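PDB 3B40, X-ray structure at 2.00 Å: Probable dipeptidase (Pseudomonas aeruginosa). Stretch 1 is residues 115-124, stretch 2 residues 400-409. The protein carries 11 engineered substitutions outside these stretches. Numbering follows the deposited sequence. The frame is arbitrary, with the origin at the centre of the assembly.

Stretch 1 (115-124) IAYSPEDFRR
Stretch 2 400-409: FLRAWGEVQK

A proline in the first turn of one helix serves here as a knob, and its ring lies on the face of a tryptophan. Pro119 (C-gamma endo, phi/psi -60/-31) fits among Leu401, Trp404, Gly405 and Gln408 of a second helix, and its CD stands 3.7 Å from the centroid of the five-membered ring of Trp404, 14° off the normal, a CH-pi contact. The general principle is that a helix can pack through its first turns and the loop before it, led here by the proline at the helix start, with Phe122 and Arg123 adding to the contact.

The two segments are far apart in one chain. Residues 400-409 are helical throughout; residues 119-124 begin a helix that continues onward. The N-to-C directions of the two helices make 141°, closer to antiparallel than to parallel, and their axes are 10.2 Å apart at closest approach. In the register, Pro119 and Leu401 are the nearest pair, their CA atoms 5.3 Å apart. Gly405 lines the same site: Pro119 CG comes to 3.7 Å from Gly405 N, and an ideal CB on the glycine would still find room, 3.8 Å from Pro119 CG.

Trp404 (chi1 t, chi2 7°) gathers the loop around its indole. Ser118 C lies over the same ring, Ala116 O is at the ring edge, 3.7 Å from Trp404 CH2, and Ala116 CB packs 3.9 Å from that CH2. Leu401 (m, t) points toward the partner helix and extends the apolar patch: Leu401 CD2 is 4.0 Å from Pro119 CB and 4.1 Å from Phe122 CG, with Phe122 in chi1 t and chi2 98°. At the margin, the guanidinium of Arg123 lays one face over Leu401 CD1, its NH1 3.4 Å from that methyl, covering the leucine without a polar partner across the contact.

A single direct hydrogen bond joins the stretches. Gln408 (m, t, chi3 -44°) donates from NE2 to Tyr117 O at 2.9 Å, with an angle of 155°, engaging a carbonyl of the loop just ahead of the helix. The other end of the amide is also used: one water donates to both Gln408 OE1, at 2.6 Å, and Glu120 OE1, at 2.9 Å, bridging two acceptors that could not bond directly.

The helix start is secured within its own stretch. Ser118 (phi/psi -164/165, chi1 p) is the N-cap, its OG accepting from Asp121 N at 3.2 Å, while Asp121 OD2 accepts from Tyr117 N at 2.9 Å. These two bonds, both made by Asp121 but to successive residues, tie the loop to the first turn, next to the proline knob.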

# COMPACT_ATOMS: atom_id res chain seq x y z
N ILE A 115 8.70 17.01 4.78
CA ILE A 115 7.55 16.22 5.21
C ILE A 115 6.32 17.13 5.27
O ILE A 115 6.37 18.21 5.85
CB ILE A 115 7.80 15.50 6.57
CG1 ILE A 115 8.99 14.54 6.44
CG2 ILE A 115 6.56 14.70 7.01
CD1 ILE A 115 9.52 14.00 7.80
N ALA A 116 5.24 16.70 4.62
CA ALA A 116 3.95 17.40 4.64
C ALA A 116 3.07 16.95 5.82
O ALA A 116 2.78 15.76 5.97
CB ALA A 116 3.23 17.14 3.34
N TYR A 117 2.66 17.91 6.64
CA TYR A 117 1.79 17.65 7.78
C TYR A 117 0.33 17.96 7.48
O TYR A 117 -0.53 17.75 8.34
CB TYR A 117 2.29 18.38 9.05
CG TYR A 117 3.72 18.03 9.34
CD1 TYR A 117 4.05 16.79 9.87
CD2 TYR A 117 4.76 18.91 9.05
CE1 TYR A 117 5.37 16.43 10.12
CE2 TYR A 117 6.10 18.57 9.30
CZ TYR A 117 6.38 17.33 9.83
OH TYR A 117 7.67 16.95 10.10
N SER A 118 0.05 18.41 6.24
CA SER A 118 -1.31 18.71 5.78
C SER A 118 -1.32 18.82 4.24
O SER A 118 -0.27 18.93 3.61
CB SER A 118 -1.76 20.05 6.37
OG SER A 118 -0.92 21.09 5.90
N PRO A 119 -2.52 18.78 3.63
CA PRO A 119 -2.54 18.98 2.18
C PRO A 119 -1.96 20.34 1.77
O PRO A 119 -1.31 20.44 0.72
CB PRO A 119 -4.02 18.81 1.82
CG PRO A 119 -4.77 18.87 3.10
CD PRO A 119 -3.86 18.54 4.20
N GLU A 120 -2.11 21.36 2.63
CA GLU A 120 -1.47 22.67 2.41
C GLU A 120 0.04 22.58 2.31
O GLU A 120 0.62 23.11 1.35
CB GLU A 120 -1.85 23.68 3.52
CG GLU A 120 -3.33 24.10 3.48
CD GLU A 120 -4.34 22.95 3.78
OE1 GLU A 120 -4.16 22.15 4.73
OE2 GLU A 120 -5.34 22.88 3.03
N ASP A 121 0.68 21.92 3.27
CA ASP A 121 2.13 21.72 3.25
C ASP A 121 2.52 21.01 1.97
O ASP A 121 3.53 21.36 1.35
CB ASP A 121 2.61 20.85 4.41
CG ASP A 121 2.52 21.53 5.75
OD1 ASP A 121 2.34 22.76 5.81
OD2 ASP A 121 2.66 20.79 6.76
N PHE A 122 1.76 19.97 1.62
CA PHE A 122 2.08 19.20 0.40
C PHE A 122 2.15 20.14 -0.81
O PHE A 122 3.12 20.09 -1.57
CB PHE A 122 1.05 18.06 0.17
CG PHE A 122 1.46 17.08 -0.89
CD1 PHE A 122 2.06 15.87 -0.55
CD2 PHE A 122 1.27 17.37 -2.25
CE1 PHE A 122 2.45 14.96 -1.53
CE2 PHE A 122 1.68 16.47 -3.23
CZ PHE A 122 2.26 15.26 -2.86
N ARG A 123 1.13 20.99 -0.97
CA ARG A 123 1.07 21.93 -2.11
C ARG A 123 2.22 22.94 -2.08
O ARG A 123 2.84 23.20 -3.11
CB ARG A 123 -0.29 22.64 -2.18
CG ARG A 123 -1.44 21.72 -2.59
CD ARG A 123 -2.71 22.46 -2.94
NE ARG A 123 -3.82 21.89 -2.19
CZ ARG A 123 -4.67 20.96 -2.64
NH1 ARG A 123 -4.62 20.52 -3.90
NH2 ARG A 123 -5.62 20.52 -1.81
N ARG A 124 2.50 23.48 -0.90
CA ARG A 124 3.65 24.36 -0.67
C ARG A 124 4.98 23.72 -1.02
O ARG A 124 5.77 24.29 -1.80
CB ARG A 124 3.66 24.83 0.79
CG ARG A 124 4.77 25.81 1.11
CD ARG A 124 4.74 26.20 2.58
NE ARG A 124 4.70 25.04 3.48
CZ ARG A 124 5.77 24.32 3.84
NH1 ARG A 124 6.98 24.63 3.38
NH2 ARG A 124 5.64 23.30 4.67
N PHE A 400 -7.10 12.51 -3.06
CA PHE A 400 -6.44 12.24 -1.78
C PHE A 400 -6.29 13.51 -0.95
O PHE A 400 -6.55 13.50 0.25
CB PHE A 400 -5.07 11.54 -1.93
CG PHE A 400 -4.40 11.21 -0.61
CD1 PHE A 400 -4.54 9.95 -0.03
CD2 PHE A 400 -3.62 12.16 0.05
CE1 PHE A 400 -3.91 9.64 1.18
CE2 PHE A 400 -3.00 11.85 1.28
CZ PHE A 400 -3.14 10.59 1.82
N LEU A 401 -5.83 14.59 -1.58
CA LEU A 401 -5.62 15.85 -0.87
C LEU A 401 -6.94 16.43 -0.32
O LEU A 401 -6.96 16.96 0.77
CB LEU A 401 -4.94 16.86 -1.78
CG LEU A 401 -3.51 16.55 -2.26
CD1 LEU A 401 -3.01 17.61 -3.24
CD2 LEU A 401 -2.54 16.43 -1.07
N ARG A 402 -8.05 16.30 -1.08
CA ARG A 402 -9.38 16.75 -0.59
C ARG A 402 -9.76 15.96 0.66
O ARG A 402 -10.12 16.52 1.72
CB ARG A 402 -10.48 16.53 -1.65
CG ARG A 402 -11.95 16.94 -1.22
CD ARG A 402 -13.01 16.21 -2.05
NE ARG A 402 -13.05 14.76 -1.77
CZ ARG A 402 -12.83 13.78 -2.65
NH1 ARG A 402 -12.90 12.51 -2.25
NH2 ARG A 402 -12.53 14.04 -3.93
N ALA A 403 -9.71 14.64 0.53
CA ALA A 403 -10.10 13.76 1.65
C ALA A 403 -9.23 14.02 2.88
O ALA A 403 -9.72 14.05 4.01
CB ALA A 403 -10.00 12.29 1.23
N TRP A 404 -7.92 14.21 2.66
CA TRP A 404 -7.00 14.52 3.75
C TRP A 404 -7.44 15.80 4.45
O TRP A 404 -7.42 15.86 5.68
CB TRP A 404 -5.56 14.63 3.22
CG TRP A 404 -4.44 14.80 4.21
CD1 TRP A 404 -4.49 14.73 5.58
CD2 TRP A 404 -3.05 15.03 3.88
NE1 TRP A 404 -3.24 14.94 6.11
CE2 TRP A 404 -2.34 15.12 5.09
CE3 TRP A 404 -2.36 15.19 2.67
CZ2 TRP A 404 -0.96 15.35 5.14
CZ3 TRP A 404 -0.96 15.42 2.71
CH2 TRP A 404 -0.29 15.52 3.94
N GLY A 405 -7.81 16.82 3.68
CA GLY A 405 -8.25 18.05 4.29
C GLY A 405 -9.48 17.84 5.16
O GLY A 405 -9.58 18.42 6.25
N GLU A 406 -10.44 17.04 4.66
CA GLU A 406 -11.70 16.77 5.40
C GLU A 406 -11.47 16.00 6.71
O GLU A 406 -12.03 16.35 7.75
CB GLU A 406 -12.72 16.06 4.50
CG GLU A 406 -13.37 17.00 3.51
CD GLU A 406 -14.05 18.19 4.21
OE1 GLU A 406 -14.86 17.95 5.15
OE2 GLU A 406 -13.75 19.37 3.83
N VAL A 407 -10.63 14.97 6.64
CA VAL A 407 -10.13 14.29 7.84
C VAL A 407 -9.56 15.24 8.93
O VAL A 407 -9.91 15.15 10.11
CB VAL A 407 -9.03 13.25 7.46
CG1 VAL A 407 -8.34 12.74 8.73
CG2 VAL A 407 -9.63 12.14 6.69
N GLN A 408 -8.63 16.11 8.54
CA GLN A 408 -8.09 17.08 9.52
C GLN A 408 -9.16 18.05 10.07
O GLN A 408 -9.07 18.46 11.23
CB GLN A 408 -6.90 17.84 8.91
CG GLN A 408 -5.71 16.90 8.61
CD GLN A 408 -4.46 17.65 8.28
OE1 GLN A 408 -4.49 18.63 7.51
NE2 GLN A 408 -3.34 17.20 8.86
N LYS A 409 -10.16 18.39 9.27
CA LYS A 409 -11.28 19.24 9.73
C LYS A 409 -12.11 18.58 10.83
O LYS A 409 -12.61 19.26 11.72
CB LYS A 409 -12.20 19.62 8.57
CG LYS A 409 -11.83 20.94 7.94
CD LYS A 409 -13.07 21.64 7.41
CE LYS A 409 -13.36 21.29 5.95
NZ LYS A 409 -12.37 21.92 5.02
O HOH W 1 -5.89 20.52 6.41